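Local coordinates for protein sugar kinase, pfkB family (Thermotoga maritima, PDB 2AJR) that belongs to the pfkB family of carbohydrate kinases and probably phosphorylates a sugar phosphate, possibly fructose 1-phosphate, at the expense of ATP, at residues 220-231 against 239-250. Numbering follows the deposited sequence.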
ATOM      1  N   PHE A 220     -35.454  13.151   0.695  1.00 34.62           N
ATOM      2  CA  PHE A 220     -35.387  13.691  -0.662  1.00 34.74           C
ATOM      3  C   PHE A 220     -35.540  15.224  -0.719  1.00 35.11           C
ATOM      4  O   PHE A 220     -34.807  15.885  -1.460  1.00 35.36           O
ATOM      5  CB  PHE A 220     -36.431  13.041  -1.552  1.00 35.11           C
ATOM      6  CG  PHE A 220     -36.342  13.456  -2.996  1.00 32.19           C
ATOM      7  CD1 PHE A 220     -35.258  13.083  -3.770  1.00 33.71           C
ATOM      8  CD2 PHE A 220     -37.356  14.203  -3.586  1.00 28.88           C
ATOM      9  CE1 PHE A 220     -35.174  13.458  -5.118  1.00 36.33           C
ATOM     10  CE2 PHE A 220     -37.285  14.570  -4.923  1.00 34.54           C
ATOM     11  CZ  PHE A 220     -36.189  14.189  -5.693  1.00 32.30           C
ATOM     12  N   ASP A 221     -36.460  15.788   0.068  1.00 34.97           N
ATOM     13  CA  ASP A 221     -36.656  17.244   0.099  1.00 35.10           C
ATOM     14  C   ASP A 221     -35.426  17.995   0.602  1.00 36.71           C
ATOM     15  O   ASP A 221     -35.149  19.115   0.154  1.00 39.18           O
ATOM     16  CB  ASP A 221     -37.860  17.645   0.951  1.00 34.91           C
ATOM     17  CG  ASP A 221     -38.658  18.772   0.320  1.00 42.34           C
ATOM     18  OD1 ASP A 221     -39.213  18.561  -0.790  1.00 52.41           O
ATOM     19  OD2 ASP A 221     -38.723  19.865   0.922  1.00 49.46           O
ATOM     20  N   ASP A 222     -34.687  17.400   1.530  1.00 34.28           N
ATOM     21  CA  ASP A 222     -33.422  17.994   1.946  1.00 33.01           C
ATOM     22  C   ASP A 222     -32.436  18.071   0.803  1.00 31.74           C
ATOM     23  O   ASP A 222     -31.794  19.099   0.594  1.00 32.29           O
ATOM     24  CB  ASP A 222     -32.790  17.190   3.071  1.00 33.42           C
ATOM     25  CG  ASP A 222     -33.666  17.133   4.277  1.00 34.24           C
ATOM     26  OD1 ASP A 222     -34.221  18.199   4.630  1.00 39.35           O
ATOM     27  OD2 ASP A 222     -33.814  16.031   4.861  1.00 35.18           O
ATOM     28  N   TYR A 223     -32.291  16.974   0.079  1.00 30.65           N
ATOM     29  CA  TYR A 223     -31.367  16.965  -1.039  1.00 30.81           C
ATOM     30  C   TYR A 223     -31.822  17.971  -2.094  1.00 31.25           C
ATOM     31  O   TYR A 223     -30.981  18.609  -2.736  1.00 27.91           O
ATOM     32  CB  TYR A 223     -31.251  15.577  -1.653  1.00 31.65           C
ATOM     33  CG  TYR A 223     -30.473  14.617  -0.810  1.00 30.32           C
ATOM     34  CD1 TYR A 223     -31.067  13.961   0.258  1.00 31.49           C
ATOM     35  CD2 TYR A 223     -29.143  14.366  -1.078  1.00 30.08           C
ATOM     36  CE1 TYR A 223     -30.360  13.081   1.022  1.00 30.28           C
ATOM     37  CE2 TYR A 223     -28.417  13.511  -0.306  1.00 31.70           C
ATOM     38  CZ  TYR A 223     -29.025  12.868   0.737  1.00 32.75           C
ATOM     39  OH  TYR A 223     -28.298  11.997   1.480  1.00 36.30           O
ATOM     40  N   VAL A 224     -33.147  18.134  -2.246  1.00 31.04           N
ATOM     41  CA  VAL A 224     -33.667  19.087  -3.216  1.00 30.14           C
ATOM     42  C   VAL A 224     -33.401  20.496  -2.735  1.00 30.95           C
ATOM     43  O   VAL A 224     -32.931  21.314  -3.506  1.00 31.96           O
ATOM     44  CB  VAL A 224     -35.144  18.858  -3.542  1.00 30.51           C
ATOM     45  CG1 VAL A 224     -35.690  19.958  -4.472  1.00 26.77           C
ATOM     46  CG2 VAL A 224     -35.308  17.492  -4.194  1.00 26.71           C
ATOM     47  N   LYS A 225     -33.657  20.783  -1.464  1.00 33.00           N
ATOM     48  CA  LYS A 225     -33.373  22.125  -0.937  1.00 33.66           C
ATOM     49  C   LYS A 225     -31.878  22.451  -1.118  1.00 34.94           C
ATOM     50  O   LYS A 225     -31.516  23.585  -1.461  1.00 35.86           O
ATOM     51  CB  LYS A 225     -33.799  22.291   0.534  1.00 32.59           C
ATOM     52  CG  LYS A 225     -35.240  22.795   0.755  1.00 37.17           C
ATOM     53  N   LEU A 226     -31.009  21.468  -0.916  1.00 34.77           N
ATOM     54  CA  LEU A 226     -29.574  21.715  -1.083  1.00 35.18           C
ATOM     55  C   LEU A 226     -29.212  22.040  -2.544  1.00 33.95           C
ATOM     56  O   LEU A 226     -28.451  22.967  -2.817  1.00 34.03           O
ATOM     57  CB  LEU A 226     -28.751  20.532  -0.578  1.00 35.12           C
ATOM     58  CG  LEU A 226     -27.236  20.718  -0.759  1.00 37.17           C
ATOM     59  CD1 LEU A 226     -26.725  21.843   0.153  1.00 20.82           C
ATOM     60  CD2 LEU A 226     -26.492  19.375  -0.524  1.00 34.71           C
ATOM     61  N   ALA A 227     -29.762  21.280  -3.478  1.00 33.74           N
ATOM     62  CA  ALA A 227     -29.549  21.561  -4.889  1.00 33.69           C
ATOM     63  C   ALA A 227     -30.018  22.972  -5.228  1.00 33.61           C
ATOM     64  O   ALA A 227     -29.366  23.668  -5.984  1.00 32.49           O
ATOM     65  CB  ALA A 227     -30.261  20.548  -5.748  1.00 33.06           C
ATOM     66  N   GLU A 228     -31.136  23.397  -4.645  1.00 34.94           N
ATOM     67  CA  GLU A 228     -31.716  24.720  -4.942  1.00 36.09           C
ATOM     68  C   GLU A 228     -30.888  25.882  -4.377  1.00 35.88           C
ATOM     69  O   GLU A 228     -30.689  26.885  -5.077  1.00 34.88           O
ATOM     70  CB  GLU A 228     -33.162  24.804  -4.447  1.00 35.90           C
ATOM     71  CG  GLU A 228     -34.135  23.934  -5.230  1.00 36.62           C
ATOM     72  CD  GLU A 228     -35.597  24.067  -4.759  1.00 39.18           C
ATOM     73  OE1 GLU A 228     -35.868  24.042  -3.533  1.00 43.40           O
ATOM     74  OE2 GLU A 228     -36.487  24.179  -5.634  1.00 43.63           O
ATOM     75  N   LYS A 229     -30.400  25.735  -3.135  1.00 36.96           N
ATOM     76  CA  LYS A 229     -29.504  26.726  -2.498  1.00 37.34           C
ATOM     77  C   LYS A 229     -28.211  26.934  -3.282  1.00 36.94           C
ATOM     78  O   LYS A 229     -27.746  28.062  -3.462  1.00 37.75           O
ATOM     79  CB  LYS A 229     -29.121  26.292  -1.078  1.00 38.38           C
ATOM     80  CG  LYS A 229     -30.260  26.232  -0.098  1.00 40.77           C
ATOM     81  CD  LYS A 229     -29.812  26.595   1.310  1.00 49.15           C
ATOM     82  CE  LYS A 229     -31.002  26.833   2.247  1.00 49.08           C
ATOM     83  NZ  LYS A 229     -30.657  27.859   3.264  1.00 53.97           N
ATOM     84  N   LEU A 230     -27.618  25.831  -3.720  1.00 35.56           N
ATOM     85  CA  LEU A 230     -26.424  25.891  -4.542  1.00 34.45           C
ATOM     86  C   LEU A 230     -26.731  26.519  -5.886  1.00 34.50           C
ATOM     87  O   LEU A 230     -25.899  27.203  -6.443  1.00 36.00           O
ATOM     88  CB  LEU A 230     -25.845  24.496  -4.752  1.00 33.85           C
ATOM     89  CG  LEU A 230     -25.332  23.786  -3.499  1.00 34.67           C
ATOM     90  CD1 LEU A 230     -25.103  22.317  -3.806  1.00 29.88           C
ATOM     91  CD2 LEU A 230     -24.044  24.446  -2.958  1.00 30.20           C
ATOM     92  N   ALA A 231     -27.930  26.283  -6.403  1.00 35.88           N
ATOM     93  CA  ALA A 231     -28.338  26.802  -7.706  1.00 34.62           C
ATOM     94  C   ALA A 231     -28.702  28.287  -7.662  1.00 36.14           C
ATOM     95  O   ALA A 231     -28.862  28.920  -8.716  1.00 35.43           O
ATOM     96  CB  ALA A 231     -29.498  25.994  -8.231  1.00 33.17           C
ATOM     97  N   VAL A 239     -26.461  16.912  -7.356  1.00 33.23           N
ATOM     98  CA  VAL A 239     -26.421  16.378  -5.999  1.00 32.82           C
ATOM     99  C   VAL A 239     -26.834  14.919  -5.982  1.00 33.55           C
ATOM    100  O   VAL A 239     -27.870  14.555  -6.515  1.00 32.01           O
ATOM    101  CB  VAL A 239     -27.335  17.187  -5.060  1.00 33.42           C
ATOM    102  CG1 VAL A 239     -27.371  16.567  -3.696  1.00 28.27           C
ATOM    103  CG2 VAL A 239     -26.865  18.648  -4.992  1.00 31.19           C
ATOM    104  N   SER A 240     -26.014  14.089  -5.343  1.00 35.95           N
ATOM    105  CA  SER A 240     -26.230  12.658  -5.340  1.00 35.11           C
ATOM    106  C   SER A 240     -27.238  12.284  -4.318  1.00 36.21           C
ATOM    107  O   SER A 240     -27.273  12.847  -3.213  1.00 38.46           O
ATOM    108  CB  SER A 240     -24.958  11.902  -5.060  1.00 31.56           C
ATOM    109  OG  SER A 240     -24.175  11.954  -6.221  1.00 46.69           O
ATOM    110  N   TYR A 241     -28.035  11.295  -4.703  1.00 35.47           N
ATOM    111  CA  TYR A 241     -29.105  10.807  -3.889  1.00 35.02           C
ATOM    112  C   TYR A 241     -29.206   9.298  -4.047  1.00 34.75           C
ATOM    113  O   TYR A 241     -29.388   8.792  -5.148  1.00 35.73           O
ATOM    114  CB  TYR A 241     -30.383  11.486  -4.325  1.00 33.91           C
ATOM    115  CG  TYR A 241     -31.554  11.034  -3.533  1.00 37.40           C
ATOM    116  CD1 TYR A 241     -31.654  11.338  -2.171  1.00 34.42           C
ATOM    117  CD2 TYR A 241     -32.572  10.284  -4.134  1.00 35.31           C
ATOM    118  CE1 TYR A 241     -32.748  10.920  -1.432  1.00 36.88           C
ATOM    119  CE2 TYR A 241     -33.662   9.862  -3.400  1.00 38.97           C
ATOM    120  CZ  TYR A 241     -33.746  10.181  -2.057  1.00 36.98           C
ATOM    121  OH  TYR A 241     -34.827   9.761  -1.354  1.00 40.26           O
ATOM    122  N   GLU A 242     -29.058   8.593  -2.934  1.00 35.26           N
ATOM    123  CA  GLU A 242     -29.178   7.136  -2.882  1.00 36.21           C
ATOM    124  C   GLU A 242     -28.277   6.422  -3.888  1.00 36.51           C
ATOM    125  O   GLU A 242     -28.696   5.481  -4.553  1.00 32.74           O
ATOM    126  CB  GLU A 242     -30.630   6.716  -3.050  1.00 36.31           C
ATOM    127  CG  GLU A 242     -31.527   7.223  -1.935  1.00 44.87           C
ATOM    128  CD  GLU A 242     -31.208   6.593  -0.580  1.00 52.05           C
ATOM    129  OE1 GLU A 242     -31.011   7.336   0.405  1.00 63.33           O
ATOM    130  OE2 GLU A 242     -31.165   5.351  -0.491  1.00 60.45           O
ATOM    131  N   VAL A 243     -27.034   6.893  -3.982  1.00 38.57           N
ATOM    132  CA  VAL A 243     -25.979   6.215  -4.732  1.00 39.10           C
ATOM    133  C   VAL A 243     -26.113   6.335  -6.252  1.00 40.68           C
ATOM    134  O   VAL A 243     -25.161   6.728  -6.909  1.00 44.08           O
ATOM    135  CB  VAL A 243     -25.875   4.701  -4.330  1.00 41.09           C
ATOM    136  CG1 VAL A 243     -24.592   4.066  -4.899  1.00 38.04           C
ATOM    137  CG2 VAL A 243     -25.957   4.536  -2.803  1.00 35.38           C
ATOM    138  N   LYS A 244     -27.273   5.998  -6.818  1.00 40.90           N
ATOM    139  CA  LYS A 244     -27.435   5.869  -8.284  1.00 39.00           C
ATOM    140  C   LYS A 244     -28.424   6.863  -8.908  1.00 38.66           C
ATOM    141  O   LYS A 244     -29.089   6.564  -9.892  1.00 40.52           O
ATOM    142  CB  LYS A 244     -27.848   4.435  -8.641  1.00 37.75           C
ATOM    143  CG  LYS A 244     -29.073   3.936  -7.932  1.00 37.21           C
ATOM    144  CD  LYS A 244     -29.328   2.489  -8.277  1.00 38.02           C
ATOM    145  CE  LYS A 244     -30.325   1.860  -7.348  1.00 36.03           C
ATOM    146  NZ  LYS A 244     -31.678   2.365  -7.559  1.00 35.34           N
ATOM    147  N   ASN A 245     -28.528   8.042  -8.316  1.00 37.39           N
ATOM    148  CA  ASN A 245     -29.360   9.107  -8.843  1.00 35.70           C
ATOM    149  C   ASN A 245     -28.702  10.435  -8.575  1.00 36.64           C
ATOM    150  O   ASN A 245     -27.797  10.543  -7.735  1.00 37.17           O
ATOM    151  CB  ASN A 245     -30.727   9.118  -8.183  1.00 36.11           C
ATOM    152  CG  ASN A 245     -31.294   7.744  -8.004  1.00 33.93           C
ATOM    153  OD1 ASN A 245     -31.850   7.173  -8.938  1.00 28.12           O
ATOM    154  ND2 ASN A 245     -31.147   7.190  -6.790  1.00 23.64           N
ATOM    155  N   ASP A 246     -29.159  11.451  -9.299  1.00 37.68           N
ATOM    156  CA  ASP A 246     -28.639  12.804  -9.145  1.00 37.13           C
ATOM    157  C   ASP A 246     -29.739  13.836  -9.366  1.00 34.77           C
ATOM    158  O   ASP A 246     -30.480  13.789 -10.353  1.00 34.46           O
ATOM    159  CB  ASP A 246     -27.474  13.046 -10.110  1.00 38.46           C
ATOM    160  CG  ASP A 246     -26.187  12.340  -9.671  1.00 45.16           C
ATOM    161  OD1 ASP A 246     -25.561  12.765  -8.664  1.00 46.61           O
ATOM    162  OD2 ASP A 246     -25.803  11.363 -10.344  1.00 53.68           O
ATOM    163  N   ILE A 247     -29.842  14.760  -8.424  1.00 33.41           N
ATOM    164  CA  ILE A 247     -30.734  15.890  -8.540  1.00 32.67           C
ATOM    165  C   ILE A 247     -29.958  16.971  -9.266  1.00 32.35           C
ATOM    166  O   ILE A 247     -28.850  17.306  -8.869  1.00 34.23           O
ATOM    167  CB  ILE A 247     -31.178  16.387  -7.153  1.00 33.07           C
ATOM    168  CG1 ILE A 247     -31.988  15.295  -6.448  1.00 31.34           C
ATOM    169  CG2 ILE A 247     -31.999  17.659  -7.279  1.00 32.79           C
ATOM    170  CD1 ILE A 247     -31.767  15.229  -4.976  1.00 26.34           C
ATOM    171  N   VAL A 248     -30.520  17.472 -10.353  1.00 30.55           N
ATOM    172  CA  VAL A 248     -29.929  18.549 -11.096  1.00 29.92           C
ATOM    173  C   VAL A 248     -30.829  19.755 -10.921  1.00 31.57           C
ATOM    174  O   VAL A 248     -32.006  19.703 -11.282  1.00 32.76           O
ATOM    175  CB  VAL A 248     -29.818  18.184 -12.567  1.00 29.41           C
ATOM    176  CG1 VAL A 248     -29.175  19.323 -13.352  1.00 30.88           C
ATOM    177  CG2 VAL A 248     -29.010  16.899 -12.717  1.00 27.84           C
ATOM    178  N   ALA A 249     -30.291  20.821 -10.334  1.00 32.14           N
ATOM    179  CA  ALA A 249     -31.038  22.059 -10.117  1.00 31.88           C
ATOM    180  C   ALA A 249     -30.421  23.190 -10.939  1.00 33.83           C
ATOM    181  O   ALA A 249     -29.195  23.392 -10.910  1.00 34.72           O
ATOM    182  CB  ALA A 249     -31.030  22.430  -8.638  1.00 31.10           C
ATOM    183  N   THR A 250     -31.272  23.898 -11.689  1.00 33.99           N
ATOM    184  CA  THR A 250     -30.889  25.133 -12.372  1.00 34.66           C
ATOM    185  C   THR A 250     -31.857  26.227 -11.965  1.00 37.67           C
ATOM    186  O   THR A 250     -32.747  26.017 -11.129  1.00 38.10           O
ATOM    187  CB  THR A 250     -30.890  25.011 -13.930  1.00 34.32           C
ATOM    188  OG1 THR A 250     -32.226  25.138 -14.446  1.00 33.89           O
ATOM    189  CG2 THR A 250     -30.276  23.701 -14.380  1.00 27.15           C
TER
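Helix 220-233 packs over the hairpin of strands 236-241 and 245-249; the axis of its segment 220-231 runs antiparallel to that of 239-241 (172°) and crosses that of 245-249 at -36°. It comes within 7.8 Å of the latter axis. This helix of a beta-alpha-beta unit lies on the mixed sheet of the ribokinase-like fold and illustrates how residue size can grade a helix-sheet interface. From the middle of segment 220-231 towards its C-terminal end, alanines let the backbones come close: Ala227 CB lies 3.5 Å from Ala249 CB, and Ala231 CB rests on the same methyl. Next, Val239 spreads its branches, CG1 reaching the ring edge of Tyr223 and CG2 the CB of Ala227, while Ile247 CD1 presses against Tyr223 CB and approaches Phe220 CE1. Toward the hairpin turn, three aromatic rings take over. The Tyr241 ring reaches the helix because chi1 of 180° sets CG opposite the backbone N; it receives the edge of Phe220 on one face (CD1 to Tyr241 CE2, 3.6 Å) while directing its own edge at the face of Tyr223. Both pairs are T-shaped, with centroids 5.1 Å apart. Replacing Tyr241 by alanine would probably leave Phe220 and Tyr223 without the ring they share and open a gap between them. On the opposite Tyr241 face, Glu242 CG sits over the centre, 3.6 Å above the plane.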